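Local structure of cytochrome P450 (Picrophilus torridus, 2RFB) at residues A[16-21]-A[284-289]; A[200-205]-A[227-232]; A[264-269]-A[273-278]. The protein probably works as a heme monooxygenase, activating molecular oxygen at the iron and inserting one of its atoms into an organic substrate. All blocks are in the same frame, centred on the assembly; numbering follows the deposited sequence.

The three contacts show how one P450 packs the side of its core next to the heme-binding loop. Contacts 1 and 2 are buried, whereas contact 3 lies farther out and is only partly buried. Chemistry follows place: contact 1 pairs leucine-on-ring packing with one phenol-carbonyl bond, contact 2 stacks a guanidinium on a tyrosine, and contact 3 relies on a salt bridge and the packing of a proline. The meander segments 264-269 and 273-278 connect the other two: Asp-267 and Asn-265 bond to Tyr-18 and Leu-286 of contact 1, while Arg-266 and Pro-274 bond to Tyr-228 and Arg-227 at the end of helix 218-228.

Contact 1 (A[16-21]-A[284-289]); sequences YKYSDV and MHLAFG. With HEM (protoporphyrin IX containing Fe), chain G.
Tyr-18 reaches from the first turn of helix 18-26 across Leu-286 to the backbone of Met-284. Its CG stands anti to the backbone N (chi1 -178°), a setting that brings the outer end of the ring to the 284-289 segment, although the CB itself does not aim at it. From the root of the ring outward, CG and CD1 lie beneath the CD1 methyl of Leu-286, which sits over one face, 4.0 Å from the ring centroid and near the normal, in a CH-pi contact. Next, CE1 meets the branch point, with Tyr-18 CE1 3.6 Å from Leu-286 CG. The second methyl takes over at the far end, where Tyr-18 CZ and Leu-286 CD2 are 3.9 Å apart. The tip is polar: Tyr-18 OH donates to Met-284 O over 2.6 Å, a short bond in which the carbonyl oxygen lies at the ring edge while the donor is tilted 32° out of the carbonyl plane. Phe-270 stacks on the tyrosine ring as well.

The leucine thus gripped belongs to the run that opens the cysteine-pocket loop of the P450 fold, whose signature begins with Phe-288 and Gly-289 and contains the axial heme ligand Cys-295. A type I turn from Leu-286 to Gly-289 brings this run to the porphyrin. Ala-287 O comes within 3.4 Å of HEM CMA, and Phe-288 presents a ring edge to the macrocycle, its CE1 3.6 Å from HEM C3B.

One turn along helix 18-26, Val-21 fills in beside the same leucine, its CG1 3.7 Å from Leu-286 CD1. Ala-264 of helix 261-264 touches both Val-21 and Leu-286, and the backbone N of Leu-286 is bound by Asn-265 OD1.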
loop_
_atom_site.group_PDB
_atom_site.type_symbol
_atom_site.label_atom_id
_atom_site.label_comp_id
_atom_site.label_asym_id
_atom_site.label_seq_id
_atom_site.Cartn_x
_atom_site.Cartn_y
_atom_site.Cartn_z
ATOM N N TYR A 16 -1.444 -12.834 15.883
ATOM C CA TYR A 16 -0.024 -12.695 15.552
ATOM C C TYR A 16 0.562 -13.794 14.690
ATOM O O TYR A 16 1.443 -13.521 13.899
ATOM C CB TYR A 16 0.795 -12.703 16.841
ATOM C CG TYR A 16 0.501 -11.585 17.767
ATOM C CD1 TYR A 16 -0.236 -11.810 18.925
ATOM C CD2 TYR A 16 0.974 -10.283 17.504
ATOM C CE1 TYR A 16 -0.494 -10.781 19.793
ATOM C CE2 TYR A 16 0.710 -9.234 18.378
ATOM C CZ TYR A 16 -0.036 -9.498 19.509
ATOM O OH TYR A 16 -0.314 -8.494 20.418
ATOM N N LYS A 17 0.137 -15.032 14.906
ATOM C CA LYS A 17 0.673 -16.186 14.232
ATOM C C LYS A 17 0.220 -16.172 12.818
ATOM O O LYS A 17 -0.911 -15.789 12.534
ATOM C CB LYS A 17 0.133 -17.471 14.845
ATOM C CG LYS A 17 0.673 -17.845 16.198
ATOM C CD LYS A 17 0.178 -19.238 16.544
ATOM C CE LYS A 17 -1.162 -19.281 17.303
ATOM N NZ LYS A 17 -1.385 -20.675 17.897
ATOM N N TYR A 18 1.110 -16.591 11.922
ATOM C CA TYR A 18 0.826 -16.608 10.489
ATOM C C TYR A 18 -0.428 -17.414 10.159
ATOM O O TYR A 18 -1.289 -16.908 9.470
ATOM C CB TYR A 18 2.037 -17.122 9.723
ATOM C CG TYR A 18 1.925 -17.158 8.202
ATOM C CD1 TYR A 18 2.697 -16.318 7.417
ATOM C CD2 TYR A 18 1.100 -18.098 7.556
ATOM C CE1 TYR A 18 2.612 -16.357 6.020
ATOM C CE2 TYR A 18 1.008 -18.161 6.168
ATOM C CZ TYR A 18 1.781 -17.301 5.395
ATOM O OH TYR A 18 1.682 -17.353 4.001
ATOM N N SER A 19 -0.571 -18.640 10.650
ATOM C CA SER A 19 -1.790 -19.350 10.322
ATOM C C SER A 19 -3.036 -18.692 10.841
ATOM O O SER A 19 -4.087 -18.846 10.223
ATOM C CB SER A 19 -1.765 -20.810 10.754
ATOM O OG SER A 19 -1.176 -20.877 12.016
ATOM N N ASP A 20 -2.949 -17.961 11.956
ATOM C CA ASP A 20 -4.138 -17.307 12.494
ATOM C C ASP A 20 -4.450 -16.041 11.712
ATOM O O ASP A 20 -5.614 -15.768 11.419
ATOM C CB ASP A 20 -3.957 -16.996 13.968
ATOM C CG ASP A 20 -3.929 -18.223 14.808
ATOM O OD1 ASP A 20 -4.531 -19.258 14.417
ATOM O OD2 ASP A 20 -3.319 -18.157 15.888
ATOM N N VAL A 21 -3.424 -15.260 11.367
ATOM C CA VAL A 21 -3.640 -14.073 10.538
ATOM C C VAL A 21 -4.341 -14.496 9.250
ATOM O O VAL A 21 -5.398 -13.971 8.903
ATOM C CB VAL A 21 -2.329 -13.266 10.270
ATOM C CG1 VAL A 21 -2.565 -12.144 9.251
ATOM C CG2 VAL A 21 -1.769 -12.652 11.593
ATOM N N MET A 284 4.554 -17.709 0.935
ATOM C CA MET A 284 4.048 -16.402 0.636
ATOM C C MET A 284 4.031 -15.575 1.945
ATOM O O MET A 284 3.679 -16.091 3.000
ATOM C CB MET A 284 2.627 -16.535 0.079
ATOM C CG MET A 284 1.899 -15.190 -0.218
ATOM S SD MET A 284 0.053 -15.379 -0.208
ATOM C CE MET A 284 -0.021 -17.095 -0.663
ATOM N N HIS A 285 4.414 -14.304 1.856
ATOM C CA HIS A 285 4.312 -13.394 2.956
ATOM C C HIS A 285 2.885 -12.815 2.897
ATOM O O HIS A 285 2.219 -12.917 1.875
ATOM C CB HIS A 285 5.369 -12.290 2.814
ATOM C CG HIS A 285 5.045 -11.311 1.727
ATOM N ND1 HIS A 285 5.660 -11.334 0.483
ATOM C CD2 HIS A 285 4.124 -10.320 1.677
ATOM C CE1 HIS A 285 5.091 -10.432 -0.301
ATOM N NE2 HIS A 285 4.187 -9.775 0.413
ATOM N N LEU A 286 2.452 -12.181 3.983
ATOM C CA LEU A 286 1.157 -11.540 4.093
ATOM C C LEU A 286 1.226 -9.999 4.116
ATOM O O LEU A 286 0.290 -9.355 4.544
ATOM C CB LEU A 286 0.505 -11.996 5.391
ATOM C CG LEU A 286 0.405 -13.509 5.573
ATOM C CD1 LEU A 286 -0.254 -13.855 6.886
ATOM C CD2 LEU A 286 -0.317 -14.138 4.410
ATOM N N ALA A 287 2.330 -9.404 3.680
ATOM C CA ALA A 287 2.470 -7.938 3.629
ATOM C C ALA A 287 1.334 -7.269 2.853
ATOM O O ALA A 287 0.913 -6.163 3.229
ATOM C CB ALA A 287 3.809 -7.546 3.014
ATOM N N PHE A 288 0.843 -7.938 1.797
ATOM C CA PHE A 288 -0.295 -7.478 0.992
ATOM C C PHE A 288 -1.662 -8.089 1.482
ATOM O O PHE A 288 -2.716 -7.950 0.796
ATOM C CB PHE A 288 -0.129 -7.897 -0.476
ATOM C CG PHE A 288 0.969 -7.186 -1.233
ATOM C CD1 PHE A 288 1.038 -5.799 -1.282
ATOM C CD2 PHE A 288 1.894 -7.918 -1.960
ATOM C CE1 PHE A 288 1.990 -5.152 -2.054
ATOM C CE2 PHE A 288 2.852 -7.294 -2.725
ATOM C CZ PHE A 288 2.896 -5.888 -2.784
ATOM N N GLY A 289 -1.670 -8.744 2.646
ATOM C CA GLY A 289 -2.920 -9.427 3.103
ATOM C C GLY A 289 -3.167 -10.700 2.281
ATOM O O GLY A 289 -2.236 -11.240 1.641
HETATM C CHA HEM G . -5.565 -3.394 0.010
HETATM C CHB HEM G . -0.921 -3.504 1.657
HETATM C CHC HEM G . 0.331 -0.817 -2.311
HETATM C CHD HEM G . -4.333 -0.098 -3.562
HETATM C C1A HEM G . -4.409 -3.677 0.758
HETATM C C2A HEM G . -4.352 -4.539 1.915
HETATM C C3A HEM G . -3.049 -4.548 2.347
HETATM C C4A HEM G . -2.313 -3.727 1.456
HETATM C CMA HEM G . -2.307 -5.283 3.576
HETATM C CAA HEM G . -5.584 -5.298 2.520
HETATM C CBA HEM G . -6.316 -4.470 3.607
HETATM C CGA HEM G . -7.369 -5.399 4.145
HETATM O O1A HEM G . -7.332 -6.656 3.875
HETATM O O2A HEM G . -8.251 -4.880 4.857
HETATM C C1B HEM G . -0.161 -2.801 0.702
HETATM C C2B HEM G . 1.278 -2.725 0.614
HETATM C C3B HEM G . 1.526 -1.960 -0.500
HETATM C C4B HEM G . 0.302 -1.580 -1.096
HETATM C CMB HEM G . 2.235 -3.435 1.672
HETATM C CAB HEM G . 2.796 -1.370 -1.290
HETATM C CBB HEM G . 4.115 -1.905 -1.194
HETATM C C1C HEM G . -0.774 -0.401 -3.135
HETATM C C2C HEM G . -0.873 0.330 -4.420
HETATM C C3C HEM G . -2.191 0.501 -4.691
HETATM C C4C HEM G . -2.938 -0.056 -3.635
HETATM C CMC HEM G . 0.244 0.888 -5.414
HETATM C CAC HEM G . -2.834 1.176 -5.967
HETATM C CBC HEM G . -3.735 2.172 -5.877
HETATM C C1D HEM G . -5.093 -0.950 -2.694
HETATM C C2D HEM G . -6.530 -1.098 -2.704
HETATM C C3D HEM G . -6.850 -2.096 -1.576
HETATM C C4D HEM G . -5.603 -2.466 -1.039
HETATM C CMD HEM G . -7.583 -0.376 -3.605
HETATM C CAD HEM G . -8.195 -2.691 -1.037
HETATM C CBD HEM G . -8.565 -3.892 -1.935
HETATM C CGD HEM G . -9.856 -4.498 -1.487
HETATM O O1D HEM G . -10.296 -4.180 -0.336
HETATM O O2D HEM G . -10.456 -5.292 -2.272
HETATM N NA HEM G . -3.124 -3.198 0.482
HETATM N NB HEM G . -0.742 -2.100 -0.397
HETATM N NC HEM G . -2.089 -0.616 -2.720
HETATM N ND HEM G . -4.567 -1.785 -1.679
HETATM FE FE HEM G . -2.665 -2.062 -1.243
#

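Contact 2 (A[200-205]-A[227-232])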
loop_
_atom_site.group_PDB
_atom_site.type_symbol
_atom_site.label_atom_id
_atom_site.label_comp_id
_atom_site.label_asym_id
_atom_site.label_seq_id
_atom_site.Cartn_x
_atom_site.Cartn_y
_atom_site.Cartn_z
ATOM N N MET A 200 13.555 -0.849 1.444
ATOM C CA MET A 200 14.584 -1.531 0.627
ATOM C C MET A 200 15.951 -0.868 0.804
ATOM O O MET A 200 17.012 -1.532 0.708
ATOM C CB MET A 200 14.252 -1.547 -0.856
ATOM C CG MET A 200 12.851 -2.159 -1.146
ATOM S SD MET A 200 12.709 -2.505 -2.900
ATOM C CE MET A 200 12.481 -0.873 -3.585
ATOM N N ILE A 201 15.936 0.435 1.094
ATOM C CA ILE A 201 17.215 1.136 1.201
ATOM C C ILE A 201 17.794 0.683 2.544
ATOM O O ILE A 201 18.978 0.400 2.654
ATOM C CB ILE A 201 17.056 2.693 1.059
ATOM C CG1 ILE A 201 16.713 3.052 -0.388
ATOM C CG2 ILE A 201 18.304 3.449 1.537
ATOM C CD1 ILE A 201 16.112 4.447 -0.572
ATOM N N ARG A 202 16.942 0.552 3.546
ATOM C CA ARG A 202 17.378 0.007 4.810
ATOM C C ARG A 202 17.950 -1.440 4.715
ATOM O O ARG A 202 18.928 -1.801 5.375
ATOM C CB ARG A 202 16.209 0.077 5.775
ATOM C CG ARG A 202 16.509 -0.438 7.110
ATOM C CD ARG A 202 15.336 -0.232 8.009
ATOM N NE ARG A 202 15.618 -0.831 9.321
ATOM C CZ ARG A 202 14.699 -1.009 10.264
ATOM N NH1 ARG A 202 13.440 -0.620 10.080
ATOM N NH2 ARG A 202 15.043 -1.558 11.399
ATOM N N VAL A 203 17.359 -2.300 3.906
ATOM C CA VAL A 203 17.959 -3.636 3.806
ATOM C C VAL A 203 19.376 -3.463 3.259
ATOM O O VAL A 203 20.335 -4.043 3.807
ATOM C CB VAL A 203 17.143 -4.606 2.905
ATOM C CG1 VAL A 203 17.963 -5.897 2.622
ATOM C CG2 VAL A 203 15.783 -4.884 3.511
ATOM N N ILE A 204 19.510 -2.684 2.184
ATOM C CA ILE A 204 20.817 -2.515 1.548
ATOM C C ILE A 204 21.861 -1.981 2.554
ATOM O O ILE A 204 22.936 -2.567 2.700
ATOM C CB ILE A 204 20.790 -1.571 0.334
ATOM C CG1 ILE A 204 19.817 -2.066 -0.760
ATOM C CG2 ILE A 204 22.205 -1.415 -0.214
ATOM C CD1 ILE A 204 20.164 -3.459 -1.289
ATOM N N ASP A 205 21.534 -0.873 3.227
ATOM C CA ASP A 205 22.307 -0.341 4.345
ATOM C C ASP A 205 22.729 -1.420 5.328
ATOM O O ASP A 205 23.850 -1.407 5.801
ATOM C CB ASP A 205 21.461 0.709 5.105
ATOM C CG ASP A 205 22.147 1.237 6.386
ATOM O OD1 ASP A 205 21.660 0.924 7.506
ATOM O OD2 ASP A 205 23.167 1.947 6.249
ATOM N N ARG A 227 8.174 -8.993 3.112
ATOM C CA ARG A 227 8.123 -9.899 4.228
ATOM C C ARG A 227 8.833 -9.330 5.471
ATOM O O ARG A 227 8.344 -9.467 6.622
ATOM C CB ARG A 227 8.829 -11.169 3.817
ATOM C CG ARG A 227 8.555 -12.282 4.761
ATOM C CD ARG A 227 9.710 -13.341 4.648
ATOM N NE ARG A 227 10.009 -13.523 6.018
ATOM C CZ ARG A 227 11.115 -13.231 6.659
ATOM N NH1 ARG A 227 12.218 -12.862 6.049
ATOM N NH2 ARG A 227 11.081 -13.420 7.970
ATOM N N TYR A 228 9.989 -8.723 5.244
ATOM C CA TYR A 228 10.897 -8.537 6.339
ATOM C C TYR A 228 10.694 -7.188 7.040
ATOM O O TYR A 228 10.765 -7.130 8.273
ATOM C CB TYR A 228 12.287 -8.747 5.822
ATOM C CG TYR A 228 13.444 -8.642 6.761
ATOM C CD1 TYR A 228 13.907 -9.749 7.436
ATOM C CD2 TYR A 228 14.187 -7.452 6.854
ATOM C CE1 TYR A 228 14.981 -9.678 8.287
ATOM C CE2 TYR A 228 15.315 -7.366 7.667
ATOM C CZ TYR A 228 15.711 -8.491 8.389
ATOM O OH TYR A 228 16.863 -8.461 9.170
ATOM N N TYR A 229 10.420 -6.136 6.261
ATOM C CA TYR A 229 10.076 -4.793 6.775
ATOM C C TYR A 229 8.718 -4.348 6.148
ATOM O O TYR A 229 8.662 -3.498 5.236
ATOM C CB TYR A 229 11.196 -3.833 6.413
ATOM C CG TYR A 229 12.445 -3.987 7.246
ATOM C CD1 TYR A 229 13.684 -3.798 6.673
ATOM C CD2 TYR A 229 12.397 -4.296 8.623
ATOM C CE1 TYR A 229 14.882 -3.912 7.422
ATOM C CE2 TYR A 229 13.588 -4.416 9.390
ATOM C CZ TYR A 229 14.836 -4.200 8.761
ATOM O OH TYR A 229 16.071 -4.295 9.422
ATOM N N SER A 230 7.627 -4.977 6.618
ATOM C CA SER A 230 6.323 -4.841 5.986
ATOM C C SER A 230 5.828 -3.413 6.141
ATOM O O SER A 230 5.716 -2.915 7.246
ATOM C CB SER A 230 5.316 -5.802 6.607
ATOM O OG SER A 230 5.791 -7.128 6.526
ATOM N N PRO A 231 5.534 -2.737 5.019
ATOM C CA PRO A 231 5.091 -1.320 5.127
ATOM C C PRO A 231 3.887 -1.159 6.061
ATOM O O PRO A 231 3.819 -0.198 6.885
ATOM C CB PRO A 231 4.784 -0.944 3.681
ATOM C CG PRO A 231 5.729 -1.817 2.900
ATOM C CD PRO A 231 5.668 -3.173 3.625
ATOM N N ILE A 232 2.983 -2.109 5.986
ATOM C CA ILE A 232 1.828 -2.142 6.891
ATOM C C ILE A 232 1.997 -3.224 7.949
ATOM O O ILE A 232 2.096 -4.412 7.621
ATOM C CB ILE A 232 0.497 -2.356 6.101
ATOM C CG1 ILE A 232 0.326 -1.139 5.135
ATOM C CG2 ILE A 232 -0.714 -2.512 7.087
ATOM C CD1 ILE A 232 -0.991 -1.126 4.416
#
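Arg-202 lays its guanidinium almost flat on the ring of Tyr-229, the two planes 18° apart and their centres separated by 4.0 Å. The stack is a cation-pi contact shifted toward the phenol end: Arg-202 CZ lies 3.5 Å from Tyr-229 CZ. Although the flat groups are nearly parallel, the side chains themselves run at about a right angle. With CG anti to the backbone N (chi1 -180°) and the chain extended from there to NE, the aliphatic part of the arginine is carried across the ring, and Arg-202 CD lies 3.8 Å from Tyr-229 CE1.

Tyr-229 is sandwiched, because CD2 of Tyr-228 sits over the centre of the opposite face. Val-203 adds an apolar neighbour at an oblique angle, its CG2 3.9 Å from Tyr-229 CD1. The polar ends meet in a shared partner: Glu-206 takes the NE of Arg-202 with one carboxylate oxygen and the OH of Tyr-229 with the other, which should fix the rotation of both stacked groups and partly balance the positive charge.

In the fold, Arg-202 and Val-203 lie near the end of helix 175-206, the long central helix of P450s, and Tyr-229 is where the chain leaves helix 218-228, the K helix that carries the ExxR pair Glu-224 and Arg-227. Asn-199 of the long helix holds Tyr-229 O, Phe-221 of the K helix backs Val-203, and Pro-231 and Ile-232 continue toward the heme.

Contact 3 (A[264-269]-A[273-278])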
loop_
_atom_site.group_PDB
_atom_site.type_symbol
_atom_site.label_atom_id
_atom_site.label_comp_id
_atom_site.label_asym_id
_atom_site.label_seq_id
_atom_site.Cartn_x
_atom_site.Cartn_y
_atom_site.Cartn_z
ATOM N N ALA A 264 3.326 -11.796 11.635
ATOM C CA ALA A 264 3.082 -13.084 10.949
ATOM C C ALA A 264 4.189 -13.428 9.959
ATOM O O ALA A 264 4.500 -14.619 9.755
ATOM C CB ALA A 264 1.739 -13.104 10.225
ATOM N N ASN A 265 4.769 -12.386 9.370
ATOM C CA ASN A 265 5.837 -12.508 8.388
ATOM C C ASN A 265 7.181 -12.899 9.014
ATOM O O ASN A 265 8.147 -13.133 8.281
ATOM C CB ASN A 265 6.003 -11.167 7.636
ATOM C CG ASN A 265 4.930 -10.972 6.580
ATOM O OD1 ASN A 265 4.319 -11.954 6.128
ATOM N ND2 ASN A 265 4.661 -9.721 6.213
ATOM N N ARG A 266 7.244 -12.905 10.351
ATOM C CA ARG A 266 8.416 -13.349 11.123
ATOM C C ARG A 266 8.184 -14.679 11.871
ATOM O O ARG A 266 8.992 -15.041 12.745
ATOM C CB ARG A 266 8.775 -12.325 12.206
ATOM C CG ARG A 266 9.226 -10.927 11.791
ATOM C CD ARG A 266 10.365 -10.995 10.934
ATOM N NE ARG A 266 10.819 -9.660 10.532
ATOM C CZ ARG A 266 11.967 -9.122 10.918
ATOM N NH1 ARG A 266 12.770 -9.784 11.744
ATOM N NH2 ARG A 266 12.305 -7.923 10.485
ATOM N N ASP A 267 7.076 -15.369 11.578
ATOM C CA ASP A 267 6.744 -16.671 12.159
ATOM C C ASP A 267 7.670 -17.824 11.696
ATOM O O ASP A 267 7.668 -18.242 10.529
ATOM C CB ASP A 267 5.299 -16.958 11.807
ATOM C CG ASP A 267 4.664 -18.029 12.658
ATOM O OD1 ASP A 267 5.359 -19.003 13.091
ATOM O OD2 ASP A 267 3.421 -17.941 12.803
ATOM N N GLU A 268 8.450 -18.336 12.642
ATOM C CA GLU A 268 9.399 -19.450 12.427
ATOM C C GLU A 268 8.755 -20.732 11.932
ATOM O O GLU A 268 9.418 -21.572 11.334
ATOM C CB GLU A 268 10.144 -19.772 13.725
ATOM C CG GLU A 268 10.959 -18.584 14.237
ATOM C CD GLU A 268 11.434 -18.742 15.674
ATOM O OE1 GLU A 268 11.273 -19.881 16.225
ATOM O OE2 GLU A 268 11.966 -17.724 16.229
ATOM N N THR A 269 7.464 -20.880 12.177
ATOM C CA THR A 269 6.717 -22.015 11.678
ATOM C C THR A 269 6.551 -21.996 10.168
ATOM O O THR A 269 6.382 -23.019 9.562
ATOM C CB THR A 269 5.352 -22.053 12.383
ATOM O OG1 THR A 269 5.559 -22.464 13.743
ATOM C CG2 THR A 269 4.372 -23.005 11.698
ATOM N N GLU A 273 14.399 -19.391 9.667
ATOM C CA GLU A 273 15.245 -18.264 10.008
ATOM C C GLU A 273 14.582 -16.943 9.677
ATOM O O GLU A 273 15.096 -16.140 8.888
ATOM C CB GLU A 273 16.626 -18.410 9.349
ATOM C CG GLU A 273 17.423 -19.607 9.923
ATOM C CD GLU A 273 18.857 -19.684 9.409
ATOM O OE1 GLU A 273 19.056 -20.127 8.256
ATOM O OE2 GLU A 273 19.791 -19.306 10.161
ATOM N N PRO A 274 13.431 -16.688 10.316
ATOM C CA PRO A 274 12.583 -15.493 10.059
ATOM C C PRO A 274 13.308 -14.165 10.202
ATOM O O PRO A 274 13.065 -13.245 9.420
ATOM C CB PRO A 274 11.476 -15.627 11.100
ATOM C CG PRO A 274 12.078 -16.548 12.177
ATOM C CD PRO A 274 12.868 -17.538 11.378
ATOM N N ASP A 275 14.230 -14.044 11.145
ATOM C CA ASP A 275 14.937 -12.749 11.315
ATOM C C ASP A 275 16.131 -12.496 10.398
ATOM O O ASP A 275 16.847 -11.510 10.564
ATOM C CB ASP A 275 15.198 -12.440 12.787
ATOM C CG ASP A 275 13.888 -12.574 13.641
ATOM O OD1 ASP A 275 12.837 -11.973 13.279
ATOM O OD2 ASP A 275 13.895 -13.345 14.637
ATOM N N LEU A 276 16.289 -13.333 9.383
ATOM C CA LEU A 276 17.292 -13.103 8.368
ATOM C C LEU A 276 16.692 -12.773 6.983
ATOM O O LEU A 276 15.660 -13.304 6.587
ATOM C CB LEU A 276 18.228 -14.336 8.253
ATOM C CG LEU A 276 19.118 -14.766 9.454
ATOM C CD1 LEU A 276 19.854 -16.054 9.162
ATOM C CD2 LEU A 276 20.127 -13.672 9.839
ATOM N N PHE A 277 17.392 -11.953 6.229
ATOM C CA PHE A 277 17.005 -11.623 4.895
ATOM C C PHE A 277 17.532 -12.628 3.884
ATOM O O PHE A 277 18.724 -12.679 3.596
ATOM C CB PHE A 277 17.558 -10.243 4.571
ATOM C CG PHE A 277 16.910 -9.591 3.412
ATOM C CD1 PHE A 277 15.804 -8.760 3.605
ATOM C CD2 PHE A 277 17.409 -9.799 2.111
ATOM C CE1 PHE A 277 15.200 -8.154 2.526
ATOM C CE2 PHE A 277 16.808 -9.183 1.013
ATOM C CZ PHE A 277 15.702 -8.345 1.226
ATOM N N LYS A 278 16.632 -13.403 3.312
ATOM C CA LYS A 278 16.998 -14.402 2.319
ATOM C C LYS A 278 16.059 -14.240 1.144
ATOM O O LYS A 278 14.826 -14.442 1.293
ATOM C CB LYS A 278 16.805 -15.798 2.889
ATOM C CG LYS A 278 17.505 -16.077 4.233
ATOM C CD LYS A 278 17.884 -17.578 4.293
ATOM C CE LYS A 278 17.699 -18.196 5.685
ATOM N NZ LYS A 278 18.142 -19.629 5.686
#
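The meander of the P450 fold, the irregular run between helix 261-264 and the heme-binding loop, doubles back here on itself, and two type I turns, Ala-264 to Asp-267 and Glu-273 to Leu-276, are set against each other. Their closest backbone pair is Arg-266 and Pro-274, with CA atoms 4.8 Å apart. The proline ring packs against the carbonyl of Arg-266; the approach of Pro-274 CB to Arg-266 O, 3.0 Å, is doubtfully short.

Charge closes the other side. A bend at chi2 (-57°) folds the arginine over the second turn, where Arg-266 NH1 donates to Asp-275 OD1 in a salt bridge of 2.7 Å with an N-H...O angle of 145°. Asp-275 OD1 lies in the guanidinium plane, and the bond reaches it on the anti side of the carboxylate, while the two flat groups are turned 50° against each other; this is a single-point, not a two-pronged, pairing. The other terminal nitrogen, NH2, bonds to Tyr-228 O, and the guanidinium makes a cation-pi contact with the Tyr-228 ring. Replacing Arg-266 by a leucine would probably leave Asp-275 without its counter-charge and the Tyr-228 carbonyl without this donor, with one of the ties between the meander and the end of helix 218-228 lost.

Pro-274 O is itself bound by Arg-227. Asp-267 serves two elements at once: its OD2 accepts from the backbone N of Tyr-18, and its OD1 closes an Asx turn by accepting from Thr-269 N at 3.0 Å.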